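Local coordinates for protein putative alpha-galactosidase/melibiase (Bacteroides fragilis, PDB 4OGZ) that probably hydrolyses terminal, non-reducing alpha-D-galactose residues from alpha-D-galactosides such as galactose oligosaccharides, galactomannans and galactolipids, at residues 261-266 against 307-312; 316-321 against 355-360; 427-432 against 456-461; 399-404 against 423-428. One frame throughout, in Å; residues are numbered along the deposited sequence.

Contact 1 (261-266 against 307-312); sequences PWKWAK and SEYARP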
loop_
_atom_site.group_PDB
_atom_site.type_symbol
_atom_site.label_atom_id
_atom_site.label_comp_id
_atom_site.label_asym_id
_atom_site.label_seq_id
_atom_site.Cartn_x
_atom_site.Cartn_y
_atom_site.Cartn_z
ATOM N N PRO A 261 13.169 -12.543 -4.317
ATOM C CA PRO A 261 12.248 -12.085 -5.324
ATOM C C PRO A 261 12.526 -10.672 -5.846
ATOM O O PRO A 261 12.106 -10.328 -6.931
ATOM C CB PRO A 261 10.904 -12.088 -4.568
ATOM C CG PRO A 261 11.261 -11.905 -3.170
ATOM C CD PRO A 261 12.487 -12.731 -3.023
ATOM N N TRP A 262 13.185 -9.832 -5.061
ATOM C CA TRP A 262 13.579 -8.480 -5.556
ATOM C C TRP A 262 14.421 -8.553 -6.831
ATOM O O TRP A 262 14.400 -7.642 -7.647
ATOM C CB TRP A 262 14.302 -7.666 -4.459
ATOM C CG TRP A 262 15.334 -8.416 -3.648
ATOM C CD1 TRP A 262 16.647 -8.492 -3.900
ATOM C CD2 TRP A 262 15.104 -9.233 -2.476
ATOM N NE1 TRP A 262 17.281 -9.293 -2.957
ATOM C CE2 TRP A 262 16.350 -9.762 -2.080
ATOM C CE3 TRP A 262 13.968 -9.563 -1.727
ATOM C CZ2 TRP A 262 16.502 -10.588 -0.958
ATOM C CZ3 TRP A 262 14.120 -10.400 -0.608
ATOM C CH2 TRP A 262 15.362 -10.907 -0.245
ATOM N N LYS A 263 15.163 -9.628 -7.018
ATOM C CA LYS A 263 15.961 -9.773 -8.243
ATOM C C LYS A 263 15.171 -10.222 -9.467
ATOM O O LYS A 263 15.549 -9.902 -10.559
ATOM C CB LYS A 263 17.081 -10.759 -8.013
ATOM C CG LYS A 263 18.114 -10.214 -7.049
ATOM C CD LYS A 263 18.993 -11.313 -6.506
ATOM C CE LYS A 263 20.083 -10.732 -5.637
ATOM N NZ LYS A 263 21.068 -11.796 -5.325
ATOM N N TRP A 264 14.114 -11.008 -9.290
ATOM C CA TRP A 264 13.408 -11.571 -10.445
ATOM C C TRP A 264 11.910 -11.270 -10.537
ATOM O O TRP A 264 11.273 -11.606 -11.535
ATOM C CB TRP A 264 13.595 -13.107 -10.506
ATOM C CG TRP A 264 13.225 -13.856 -9.223
ATOM C CD1 TRP A 264 14.095 -14.300 -8.258
ATOM C CD2 TRP A 264 11.930 -14.259 -8.795
ATOM N NE1 TRP A 264 13.414 -14.935 -7.252
ATOM C CE2 TRP A 264 12.080 -14.919 -7.551
ATOM C CE3 TRP A 264 10.644 -14.106 -9.321
ATOM C CZ2 TRP A 264 11.004 -15.423 -6.845
ATOM C CZ3 TRP A 264 9.577 -14.603 -8.618
ATOM C CH2 TRP A 264 9.757 -15.276 -7.396
ATOM N N ALA A 265 11.334 -10.621 -9.543
ATOM C CA ALA A 265 9.874 -10.416 -9.560
ATOM C C ALA A 265 9.390 -9.526 -10.717
ATOM O O ALA A 265 8.403 -9.840 -11.363
ATOM C CB ALA A 265 9.389 -9.881 -8.217
ATOM N N LYS A 266 10.109 -8.453 -11.004
ATOM C CA LYS A 266 9.752 -7.577 -12.073
ATOM C C LYS A 266 9.825 -8.382 -13.383
ATOM O O LYS A 266 8.957 -8.242 -14.251
ATOM C CB LYS A 266 10.680 -6.330 -12.082
ATOM C CG LYS A 266 10.222 -5.111 -12.921
ATOM C CD LYS A 266 10.514 -3.758 -12.235
ATOM C CE LYS A 266 10.062 -2.521 -13.027
ATOM N NZ LYS A 266 9.816 -1.316 -12.157
ATOM N N SER A 307 16.916 -1.336 -1.072
ATOM C CA SER A 307 16.381 -0.083 -1.573
ATOM C C SER A 307 16.647 0.124 -3.071
ATOM O O SER A 307 15.844 0.715 -3.739
ATOM C CB SER A 307 16.898 1.124 -0.767
ATOM O OG SER A 307 18.285 1.057 -0.554
ATOM N N GLU A 308 17.708 -0.433 -3.599
ATOM C CA GLU A 308 18.045 -0.279 -5.033
ATOM C C GLU A 308 17.116 -1.071 -5.957
ATOM O O GLU A 308 17.125 -0.870 -7.152
ATOM C CB GLU A 308 19.459 -0.767 -5.236
ATOM N N TYR A 309 16.306 -1.970 -5.397
ATOM C CA TYR A 309 15.395 -2.814 -6.202
ATOM C C TYR A 309 14.011 -2.224 -6.351
ATOM O O TYR A 309 13.220 -2.749 -7.118
ATOM C CB TYR A 309 15.288 -4.263 -5.606
ATOM C CG TYR A 309 16.621 -4.994 -5.644
ATOM C CD1 TYR A 309 17.049 -5.646 -6.806
ATOM C CD2 TYR A 309 17.470 -5.002 -4.531
ATOM C CE1 TYR A 309 18.265 -6.304 -6.843
ATOM C CE2 TYR A 309 18.699 -5.641 -4.577
ATOM C CZ TYR A 309 19.085 -6.279 -5.735
ATOM O OH TYR A 309 20.279 -6.908 -5.785
ATOM N N ALA A 310 13.715 -1.147 -5.623
ATOM C CA ALA A 310 12.408 -0.510 -5.662
ATOM C C ALA A 310 12.476 0.739 -6.494
ATOM O O ALA A 310 13.442 1.477 -6.425
ATOM C CB ALA A 310 11.929 -0.137 -4.275
ATOM N N ARG A 311 11.394 0.993 -7.215
ATOM C CA ARG A 311 11.218 2.210 -7.987
ATOM C C ARG A 311 9.788 2.264 -8.498
ATOM O O ARG A 311 9.070 1.278 -8.401
ATOM C CB ARG A 311 12.229 2.248 -9.133
ATOM C CG ARG A 311 12.117 1.097 -10.106
ATOM C CD ARG A 311 12.938 1.446 -11.354
ATOM N NE ARG A 311 12.899 0.377 -12.358
ATOM C CZ ARG A 311 13.585 -0.770 -12.309
ATOM N NH1 ARG A 311 14.412 -1.047 -11.295
ATOM N NH2 ARG A 311 13.443 -1.653 -13.298
ATOM N N PRO A 312 9.379 3.387 -9.104
ATOM C CA PRO A 312 7.984 3.392 -9.570
ATOM C C PRO A 312 7.644 2.143 -10.379
ATOM O O PRO A 312 8.414 1.742 -11.234
ATOM C CB PRO A 312 7.934 4.672 -10.419
ATOM C CG PRO A 312 8.816 5.603 -9.625
ATOM C CD PRO A 312 9.990 4.718 -9.255
HETATM O O HOH W 1 11.154 -1.744 -9.178
#
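K266 NZ and the backbone O of Y309 are joined through one water, which accepts from NZ at 3.3 Å and donates to Y309 O at 3.1 Å. The lysine reaches it across R311, the two side chains crossing at about a right angle. K266 CE rests 3.5 Å from R311 NH2, while NZ stands over one face of the guanidinium, 3.5 Å from NE. Two positive groups thus lie together without a bond between them, a repulsion that surrounding solvent probably eases.

The aromatic pair forms the other half. W262 turns the edge of its five-membered ring to the face of Y309, CD1 standing 3.5 Å above the centre of the tyrosine ring, with planes 57° apart. W262 CB packs 3.7 Å from Y309 CG. K263 adds its aliphatic part, CE approaching Y309 OH, while its NZ is committed to a salt bridge with E260.

This surface contact joins the short, weakly bonded helix 261-264 and K266 just beyond it to the 3-10 turn after helix 296-303 and the loop that follows. Beneath it W262 packs on W273 of strand 272-274 and on N316 of strand 315-317, barrel strands that follow the two segments.

Contact 2 (316-321 against 355-360); sequences NDPDML and ASPLLC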
loop_
_atom_site.group_PDB
_atom_site.type_symbol
_atom_site.label_atom_id
_atom_site.label_comp_id
_atom_site.label_asym_id
_atom_site.label_seq_id
_atom_site.Cartn_x
_atom_site.Cartn_y
_atom_site.Cartn_z
ATOM N N ASN A 316 9.336 -3.289 -2.905
ATOM C CA ASN A 316 9.558 -4.240 -1.870
ATOM C C ASN A 316 8.367 -4.191 -0.894
ATOM O O ASN A 316 7.975 -3.101 -0.459
ATOM C CB ASN A 316 10.856 -3.940 -1.137
ATOM C CG ASN A 316 12.090 -4.078 -2.029
ATOM O OD1 ASN A 316 12.318 -5.107 -2.650
ATOM N ND2 ASN A 316 12.903 -3.043 -2.053
ATOM N N ASP A 317 7.806 -5.358 -0.575
ATOM C CA ASP A 317 6.617 -5.462 0.285
ATOM C C ASP A 317 7.011 -6.029 1.647
ATOM O O ASP A 317 7.252 -7.231 1.769
ATOM C CB ASP A 317 5.571 -6.318 -0.424
ATOM C CG ASP A 317 4.290 -6.564 0.405
ATOM O OD1 ASP A 317 4.129 -5.935 1.482
ATOM O OD2 ASP A 317 3.441 -7.368 -0.089
ATOM N N PRO A 318 7.085 -5.171 2.687
ATOM C CA PRO A 318 7.448 -5.636 4.054
ATOM C C PRO A 318 6.256 -6.140 4.847
ATOM O O PRO A 318 6.348 -6.260 6.072
ATOM C CB PRO A 318 8.046 -4.383 4.710
ATOM C CG PRO A 318 7.328 -3.263 4.035
ATOM C CD PRO A 318 7.129 -3.701 2.607
ATOM N N ASP A 319 5.180 -6.437 4.119
ATOM C CA ASP A 319 3.949 -7.005 4.589
ATOM C C ASP A 319 2.982 -5.957 5.147
ATOM O O ASP A 319 3.312 -4.777 5.299
ATOM C CB ASP A 319 4.204 -8.119 5.643
ATOM C CG ASP A 319 3.125 -9.203 5.619
ATOM O OD1 ASP A 319 2.138 -9.047 4.842
ATOM O OD2 ASP A 319 3.276 -10.220 6.360
HETATM N N MSE A 320 1.787 -6.439 5.460
HETATM C CA MSE A 320 0.646 -5.623 5.854
HETATM C C MSE A 320 0.882 -4.898 7.161
HETATM O O MSE A 320 1.574 -5.383 8.054
HETATM C CB MSE A 320 -0.576 -6.566 5.863
HETATM C CG MSE A 320 -0.921 -7.105 4.433
HETATM SE SE MSE A 320 -1.943 -8.810 4.467
HETATM C CE MSE A 320 -0.744 -10.078 5.367
ATOM N N LEU A 321 0.310 -3.696 7.270
ATOM C CA LEU A 321 0.371 -2.906 8.497
ATOM C C LEU A 321 -0.373 -3.578 9.636
ATOM O O LEU A 321 -1.397 -4.229 9.421
ATOM C CB LEU A 321 -0.230 -1.535 8.303
ATOM C CG LEU A 321 0.461 -0.666 7.258
ATOM C CD1 LEU A 321 -0.383 0.556 6.955
ATOM C CD2 LEU A 321 1.832 -0.270 7.772
ATOM N N ALA A 355 8.898 3.434 0.934
ATOM C CA ALA A 355 8.013 3.301 -0.211
ATOM C C ALA A 355 7.364 1.924 -0.215
ATOM O O ALA A 355 7.290 1.253 -1.222
ATOM C CB ALA A 355 8.784 3.599 -1.517
ATOM N N SER A 356 6.910 1.488 0.951
ATOM C CA SER A 356 6.203 0.233 1.097
ATOM C C SER A 356 4.704 0.371 0.726
ATOM O O SER A 356 4.157 1.461 0.815
ATOM C CB SER A 356 6.296 -0.210 2.534
ATOM O OG SER A 356 7.637 -0.242 3.004
ATOM N N PRO A 357 4.053 -0.726 0.273
ATOM C CA PRO A 357 2.620 -0.765 0.247
ATOM C C PRO A 357 2.102 -0.444 1.627
ATOM O O PRO A 357 2.740 -0.814 2.619
ATOM C CB PRO A 357 2.316 -2.238 -0.080
ATOM C CG PRO A 357 3.531 -2.748 -0.740
ATOM C CD PRO A 357 4.643 -2.030 -0.071
ATOM N N LEU A 358 1.015 0.308 1.692
ATOM C CA LEU A 358 0.402 0.668 2.958
ATOM C C LEU A 358 -0.935 -0.052 2.980
ATOM O O LEU A 358 -1.982 0.540 2.745
ATOM C CB LEU A 358 0.261 2.193 3.064
ATOM C CG LEU A 358 1.581 2.962 2.991
ATOM C CD1 LEU A 358 1.355 4.472 2.893
ATOM C CD2 LEU A 358 2.464 2.591 4.193
ATOM N N LEU A 359 -0.877 -1.358 3.148
ATOM C CA LEU A 359 -2.089 -2.180 3.284
ATOM C C LEU A 359 -2.476 -2.370 4.755
ATOM O O LEU A 359 -1.892 -3.204 5.452
ATOM C CB LEU A 359 -1.896 -3.556 2.603
ATOM C CG LEU A 359 -1.528 -3.436 1.081
ATOM C CD1 LEU A 359 -1.442 -4.817 0.494
ATOM C CD2 LEU A 359 -2.532 -2.578 0.316
ATOM N N CYS A 360 -3.495 -1.662 5.221
ATOM C CA CYS A 360 -3.884 -1.813 6.628
ATOM C C CYS A 360 -4.413 -3.182 6.899
ATOM O O CYS A 360 -5.141 -3.784 6.089
ATOM C CB CYS A 360 -4.936 -0.776 7.066
ATOM S SG CYS A 360 -4.540 0.941 6.652
HETATM O O HOH W 2 9.576 -0.424 -2.031
HETATM O O HOH W 3 9.515 -1.193 1.056
HETATM O O HOH W 4 1.580 -2.890 3.974
#
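L321 N donates to L359 O at 2.9 Å, the one direct hydrogen bond between 316-321 and 355-360; the donor is tilted 34° from the carbonyl plane. Elsewhere water does the joining. One molecule is gripped by three backbone groups, donating to D319 O and to P357 O (2.7 Å) and accepting from L359 N. A second bridges N316 O and S356 OG.

Side-chain bonds also act within 316-321: D319 N meets D317 OD1 from above the carboxylate plane at 2.9 Å, an Asx turn; M320 N also bonds D319 OD1.

Apolar contacts fill the rest. P318 CG lies 3.2 Å from S356 OG and also touches its CB, and P318 CD faces P357 CD at 4.0 Å. The selenomethionine M320 lays CG 4.1 Å from L359 CB. L321 CD1 reaches L358 CB and C360 SG, the latter at 4.2 Å, and W351 of helix 341-353 backs the leucine.

Strand 315-317 pairs with 272-274, and 358-360 with 102-105. The water-bridged seam between them, spanned by helix 341-353, is therefore where the last two strands close the (beta/alpha)8 barrel, the TIM fold of this glycosidase's putative catalytic domain.

Contact 3 (427-432 against 456-461); sequences VELNVK and TGWVVK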
loop_
_atom_site.group_PDB
_atom_site.type_symbol
_atom_site.label_atom_id
_atom_site.label_comp_id
_atom_site.label_asym_id
_atom_site.label_seq_id
_atom_site.Cartn_x
_atom_site.Cartn_y
_atom_site.Cartn_z
ATOM N N VAL A 427 20.315 11.232 19.144
ATOM C CA VAL A 427 20.837 11.068 17.789
ATOM C C VAL A 427 21.266 12.431 17.266
ATOM O O VAL A 427 20.427 13.320 17.122
ATOM C CB VAL A 427 19.787 10.485 16.832
ATOM C CG1 VAL A 427 20.377 10.339 15.422
ATOM C CG2 VAL A 427 19.262 9.163 17.342
ATOM N N GLU A 428 22.562 12.623 17.009
ATOM C CA GLU A 428 22.999 13.935 16.553
ATOM C C GLU A 428 22.702 14.039 15.074
ATOM O O GLU A 428 22.927 13.098 14.314
ATOM C CB GLU A 428 24.471 14.198 16.808
ATOM C CG GLU A 428 24.699 15.693 16.983
ATOM C CD GLU A 428 26.105 16.138 16.675
ATOM O OE1 GLU A 428 27.031 15.730 17.411
ATOM O OE2 GLU A 428 26.271 16.926 15.719
ATOM N N LEU A 429 22.140 15.175 14.679
ATOM C CA LEU A 429 21.804 15.428 13.297
ATOM C C LEU A 429 22.536 16.681 12.893
ATOM O O LEU A 429 22.455 17.687 13.584
ATOM C CB LEU A 429 20.312 15.606 13.162
ATOM C CG LEU A 429 19.611 15.245 11.881
ATOM C CD1 LEU A 429 20.071 13.871 11.406
ATOM C CD2 LEU A 429 18.101 15.267 12.108
ATOM N N ASN A 430 23.314 16.584 11.820
ATOM C CA ASN A 430 24.109 17.699 11.343
ATOM C C ASN A 430 24.265 17.509 9.850
ATOM O O ASN A 430 23.764 16.514 9.310
ATOM C CB ASN A 430 25.456 17.798 12.086
ATOM C CG ASN A 430 26.333 16.556 11.931
ATOM O OD1 ASN A 430 26.679 16.131 10.826
ATOM N ND2 ASN A 430 26.743 16.005 13.047
ATOM N N VAL A 431 24.963 18.422 9.174
ATOM C CA VAL A 431 24.992 18.358 7.721
ATOM C C VAL A 431 25.896 17.259 7.185
ATOM O O VAL A 431 25.937 17.037 5.987
ATOM C CB VAL A 431 25.404 19.728 7.071
ATOM C CG1 VAL A 431 24.402 20.795 7.488
ATOM C CG2 VAL A 431 26.814 20.130 7.424
ATOM N N LYS A 432 26.624 16.580 8.066
ATOM C CA LYS A 432 27.412 15.394 7.678
ATOM C C LYS A 432 26.798 14.052 8.121
ATOM O O LYS A 432 27.408 13.023 7.982
ATOM C CB LYS A 432 28.810 15.563 8.213
ATOM C CG LYS A 432 29.543 16.638 7.428
ATOM C CD LYS A 432 31.033 16.652 7.721
ATOM C CE LYS A 432 31.653 17.824 7.004
ATOM N NZ LYS A 432 33.115 17.838 7.235
ATOM N N THR A 456 22.911 24.440 11.964
ATOM C CA THR A 456 24.118 23.618 12.030
ATOM C C THR A 456 23.864 22.248 12.720
ATOM O O THR A 456 24.781 21.459 12.913
ATOM C CB THR A 456 25.237 24.377 12.769
ATOM O OG1 THR A 456 24.733 24.856 14.023
ATOM C CG2 THR A 456 25.723 25.572 11.942
ATOM N N GLY A 457 22.626 21.990 13.132
ATOM C CA GLY A 457 22.234 20.674 13.616
ATOM C C GLY A 457 21.955 20.670 15.100
ATOM O O GLY A 457 22.179 21.655 15.780
ATOM N N TRP A 458 21.415 19.566 15.590
ATOM C CA TRP A 458 20.989 19.467 16.984
ATOM C C TRP A 458 20.913 17.998 17.377
ATOM O O TRP A 458 21.100 17.127 16.535
ATOM C CB TRP A 458 19.630 20.184 17.200
ATOM C CG TRP A 458 18.447 19.465 16.592
ATOM C CD1 TRP A 458 17.540 18.687 17.251
ATOM C CD2 TRP A 458 18.067 19.435 15.209
ATOM N NE1 TRP A 458 16.620 18.199 16.379
ATOM C CE2 TRP A 458 16.928 18.633 15.114
ATOM C CE3 TRP A 458 18.576 20.020 14.044
ATOM C CZ2 TRP A 458 16.280 18.389 13.907
ATOM C CZ3 TRP A 458 17.934 19.773 12.840
ATOM C CH2 TRP A 458 16.792 18.963 12.786
ATOM N N VAL A 459 20.662 17.743 18.656
ATOM C CA VAL A 459 20.518 16.386 19.170
ATOM C C VAL A 459 19.053 16.041 19.186
ATOM O O VAL A 459 18.281 16.718 19.818
ATOM C CB VAL A 459 21.106 16.235 20.596
ATOM C CG1 VAL A 459 20.705 14.885 21.208
ATOM C CG2 VAL A 459 22.632 16.398 20.586
ATOM N N VAL A 460 18.677 15.011 18.452
ATOM C CA VAL A 460 17.311 14.522 18.461
ATOM C C VAL A 460 17.171 13.613 19.674
ATOM O O VAL A 460 18.000 12.727 19.871
ATOM C CB VAL A 460 16.986 13.748 17.169
ATOM C CG1 VAL A 460 15.600 13.130 17.250
ATOM C CG2 VAL A 460 17.096 14.656 15.941
ATOM N N LYS A 461 16.150 13.836 20.498
ATOM C CA LYS A 461 15.930 12.988 21.656
ATOM C C LYS A 461 14.760 12.081 21.369
ATOM O O LYS A 461 13.655 12.551 21.046
ATOM C CB LYS A 461 15.660 13.835 22.890
ATOM C CG LYS A 461 16.915 14.471 23.444
ATOM C CD LYS A 461 16.652 15.854 24.002
ATOM C CE LYS A 461 17.941 16.454 24.531
ATOM N NZ LYS A 461 17.861 17.938 24.618
HETATM O O HOH W 5 26.280 20.742 10.772
#
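V427 and V460 form a hydrogen-bonded antiparallel pair in the two-stranded sheet that belongs to the C-terminal beta sandwich. Their backbones exchange two bonds, the shorter running from V460 N to V427 O at 2.8 Å. L429 and W458 repeat this, although the return bond from W458 N to L429 O is bent, with an angle of 137° at the hydrogen.

On the face carrying V427, L429, W458 and V460, the main bump is L429 CD2. It is lodged in the hollow between the indole and V460, 4.0 Å from W458 CH2 and equally far from V460 CG2. The leucine and the indole lie side by side, pointing the same way. W458 CG is placed between its own backbone N and carbonyl carbon (chi1 72°), and the ring's far end, CZ2 and CH2, does the touching. F470 of strand 467-472 meets this indole edge-to-face and also touches L429 and V460, so the face is seated on the neighbouring sheet. V427 and V460 approach only as far as 4.3 Å, CB to CB. On the other face E428 CG touches V459 CG2 in a slight, exposed contact.

Beyond the strand pair, G457 has no side chain, and its CA comes within 3.0 Å of L429 O, where a beta carbon would clash. N430 braces the turn after L429 with two bonds. OD1 accepts from K432 N, an Asx turn, while ND2 donates to E428 OE2 at 2.9 Å; the oxygen lies in the amide plane, but ND2 meets it from well above the carboxylate plane (58°).

Contact 4 (399-404 against 423-428); sequences DHYDVW and GPVDVE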
loop_
_atom_site.group_PDB
_atom_site.type_symbol
_atom_site.label_atom_id
_atom_site.label_comp_id
_atom_site.label_asym_id
_atom_site.label_seq_id
_atom_site.Cartn_x
_atom_site.Cartn_y
_atom_site.Cartn_z
ATOM N N ASP A 399 24.208 1.231 16.970
ATOM C CA ASP A 399 23.827 0.135 17.890
ATOM C C ASP A 399 22.392 0.278 18.432
ATOM O O ASP A 399 21.693 -0.712 18.586
ATOM C CB ASP A 399 24.834 0.010 19.035
ATOM C CG ASP A 399 25.874 -1.068 18.765
ATOM O OD1 ASP A 399 25.886 -1.646 17.634
ATOM O OD2 ASP A 399 26.646 -1.362 19.702
ATOM N N HIS A 400 21.946 1.513 18.656
ATOM C CA HIS A 400 20.649 1.770 19.268
ATOM C C HIS A 400 19.646 2.506 18.394
ATOM O O HIS A 400 18.487 2.648 18.777
ATOM C CB HIS A 400 20.872 2.594 20.524
ATOM C CG HIS A 400 21.705 1.898 21.540
ATOM N ND1 HIS A 400 22.489 2.574 22.448
ATOM C CD2 HIS A 400 21.899 0.576 21.773
ATOM C CE1 HIS A 400 23.134 1.696 23.196
ATOM N NE2 HIS A 400 22.796 0.479 22.801
ATOM N N TYR A 401 20.074 3.003 17.240
ATOM C CA TYR A 401 19.195 3.801 16.440
ATOM C C TYR A 401 19.584 3.676 15.013
ATOM O O TYR A 401 20.682 3.254 14.697
ATOM C CB TYR A 401 19.273 5.297 16.866
ATOM C CG TYR A 401 20.604 5.958 16.584
ATOM C CD1 TYR A 401 20.889 6.441 15.324
ATOM C CD2 TYR A 401 21.588 6.064 17.570
ATOM C CE1 TYR A 401 22.101 7.000 15.029
ATOM C CE2 TYR A 401 22.821 6.647 17.287
ATOM C CZ TYR A 401 23.070 7.106 16.012
ATOM O OH TYR A 401 24.271 7.700 15.682
ATOM N N ASP A 402 18.681 4.119 14.172
ATOM C CA ASP A 402 18.876 4.230 12.754
ATOM C C ASP A 402 18.675 5.658 12.316
ATOM O O ASP A 402 17.917 6.414 12.912
ATOM C CB ASP A 402 17.811 3.472 11.989
ATOM C CG ASP A 402 17.866 1.986 12.157
ATOM O OD1 ASP A 402 18.869 1.424 12.641
ATOM O OD2 ASP A 402 16.864 1.351 11.756
ATOM N N VAL A 403 19.315 6.001 11.209
ATOM C CA VAL A 403 18.961 7.172 10.482
ATOM C C VAL A 403 18.663 6.722 9.052
ATOM O O VAL A 403 19.495 6.089 8.430
ATOM C CB VAL A 403 20.081 8.212 10.527
ATOM C CG1 VAL A 403 19.706 9.402 9.666
ATOM C CG2 VAL A 403 20.340 8.650 11.970
ATOM N N TRP A 404 17.448 7.015 8.573
ATOM C CA TRP A 404 16.995 6.640 7.243
ATOM C C TRP A 404 16.803 7.907 6.420
ATOM O O TRP A 404 16.416 8.926 6.970
ATOM C CB TRP A 404 15.693 5.879 7.275
ATOM C CG TRP A 404 15.702 4.503 7.913
ATOM C CD1 TRP A 404 15.786 4.214 9.235
ATOM C CD2 TRP A 404 15.528 3.238 7.238
ATOM N NE1 TRP A 404 15.713 2.845 9.428
ATOM C CE2 TRP A 404 15.576 2.228 8.216
ATOM C CE3 TRP A 404 15.394 2.864 5.894
ATOM C CZ2 TRP A 404 15.433 0.855 7.900
ATOM C CZ3 TRP A 404 15.273 1.524 5.575
ATOM C CH2 TRP A 404 15.271 0.526 6.585
ATOM N N GLY A 423 15.109 2.053 25.907
ATOM C CA GLY A 423 15.471 3.208 26.686
ATOM C C GLY A 423 15.600 4.404 25.760
ATOM O O GLY A 423 15.630 4.233 24.543
ATOM N N PRO A 424 15.659 5.620 26.330
ATOM C CA PRO A 424 15.763 6.845 25.545
ATOM C C PRO A 424 17.092 6.895 24.822
ATOM O O PRO A 424 18.060 6.355 25.318
ATOM C CB PRO A 424 15.682 7.968 26.592
ATOM C CG PRO A 424 15.994 7.332 27.897
ATOM C CD PRO A 424 15.621 5.879 27.782
ATOM N N VAL A 425 17.140 7.561 23.677
ATOM C CA VAL A 425 18.357 7.675 22.868
ATOM C C VAL A 425 18.542 9.088 22.297
ATOM O O VAL A 425 17.582 9.713 21.901
ATOM C CB VAL A 425 18.268 6.677 21.680
ATOM C CG1 VAL A 425 19.205 7.031 20.537
ATOM C CG2 VAL A 425 18.521 5.247 22.141
ATOM N N ASP A 426 19.784 9.550 22.228
ATOM C CA ASP A 426 20.157 10.783 21.543
ATOM C C ASP A 426 20.746 10.482 20.149
ATOM O O ASP A 426 21.570 9.581 19.982
ATOM C CB ASP A 426 21.174 11.558 22.364
ATOM C CG ASP A 426 20.598 12.107 23.669
ATOM O OD1 ASP A 426 19.352 12.174 23.820
ATOM O OD2 ASP A 426 21.389 12.482 24.562
ATOM N N VAL A 427 20.315 11.232 19.144
ATOM C CA VAL A 427 20.837 11.068 17.789
ATOM C C VAL A 427 21.266 12.431 17.266
ATOM O O VAL A 427 20.427 13.320 17.122
ATOM C CB VAL A 427 19.787 10.485 16.832
ATOM C CG1 VAL A 427 20.377 10.339 15.422
ATOM C CG2 VAL A 427 19.262 9.163 17.342
ATOM N N GLU A 428 22.562 12.623 17.009
ATOM C CA GLU A 428 22.999 13.935 16.553
ATOM C C GLU A 428 22.702 14.039 15.074
ATOM O O GLU A 428 22.927 13.098 14.314
ATOM C CB GLU A 428 24.471 14.198 16.808
ATOM C CG GLU A 428 24.699 15.693 16.983
ATOM C CD GLU A 428 26.105 16.138 16.675
ATOM O OE1 GLU A 428 27.031 15.730 17.411
ATOM O OE2 GLU A 428 26.271 16.926 15.719
HETATM O O HOH W 6 24.306 10.510 14.737
#
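Y401 lies across V425 and V427, and its ring carries most of the contact between strands 401-404 and 425-428. The strand segments are 8.7 Å apart at closest approach and inclined by 34°, facing one another as layers of the C-terminal beta sandwich rather than as bonded neighbours.

Its CB sits 3.9 Å from V427 CG2 and slightly farther from V425 CG1. Because chi1 is 67°, CG lies between the backbone N and the carbonyl carbon and meets V427 CG2 at 3.6 Å. That methyl stands over one ring face, offset toward the rim and 3.8 Å from the centroid, a CH-pi contact. Along one side of the ring, CD1 and CE1 touch V427 CG1; along the other, CD2 meets V425 CG1 at 3.9 Å, and CE2 passes the backbone O of D426. The tip, OH, hydrogen-bonds a water at 3.0 Å, and this water donates to E428 O.

Around the tyrosine, H400 brings CB to V425 CG2, and the side chains of V403 and V427 run antiparallel, V403 CG2 lying 3.8 Å from V427 CG1. D402 and W404, on the other side of the strand, bond each other instead, NE1 to OD2 at 3.0 Å, and D402 OD1 has a salt bridge to R420.

No direct hydrogen bond crosses between the segments. The contact rests mainly on methyl groups against an aromatic face, and the polar link found between them, at the ring's tip, runs through water, leaving the fit to shape more than to directional bonding.

In the fold
Contact 2 is the buried one, its centre about 5 Å from the centre of the chain, whereas contact 1 lies at the surface of the same barrel domain. The two touch through N316, whose OD1, hydrogen-bonded to W273 NE1, also packs on W262 CB. Contacts 3 and 4 belong to the beta sandwich, partly buried, and share V427 and E428 of strand 425-429: contact 3 bonds this strand edgewise to 458-462, contact 4 packs it face-on against 401-407. Chemistry follows place. Water-bridged backbone groups knit the barrel seam, regular strand bonds contact 3, hydrophobic faces contact 4; an aromatic pair and, apart from it, two neighbouring cations mark the surface contact.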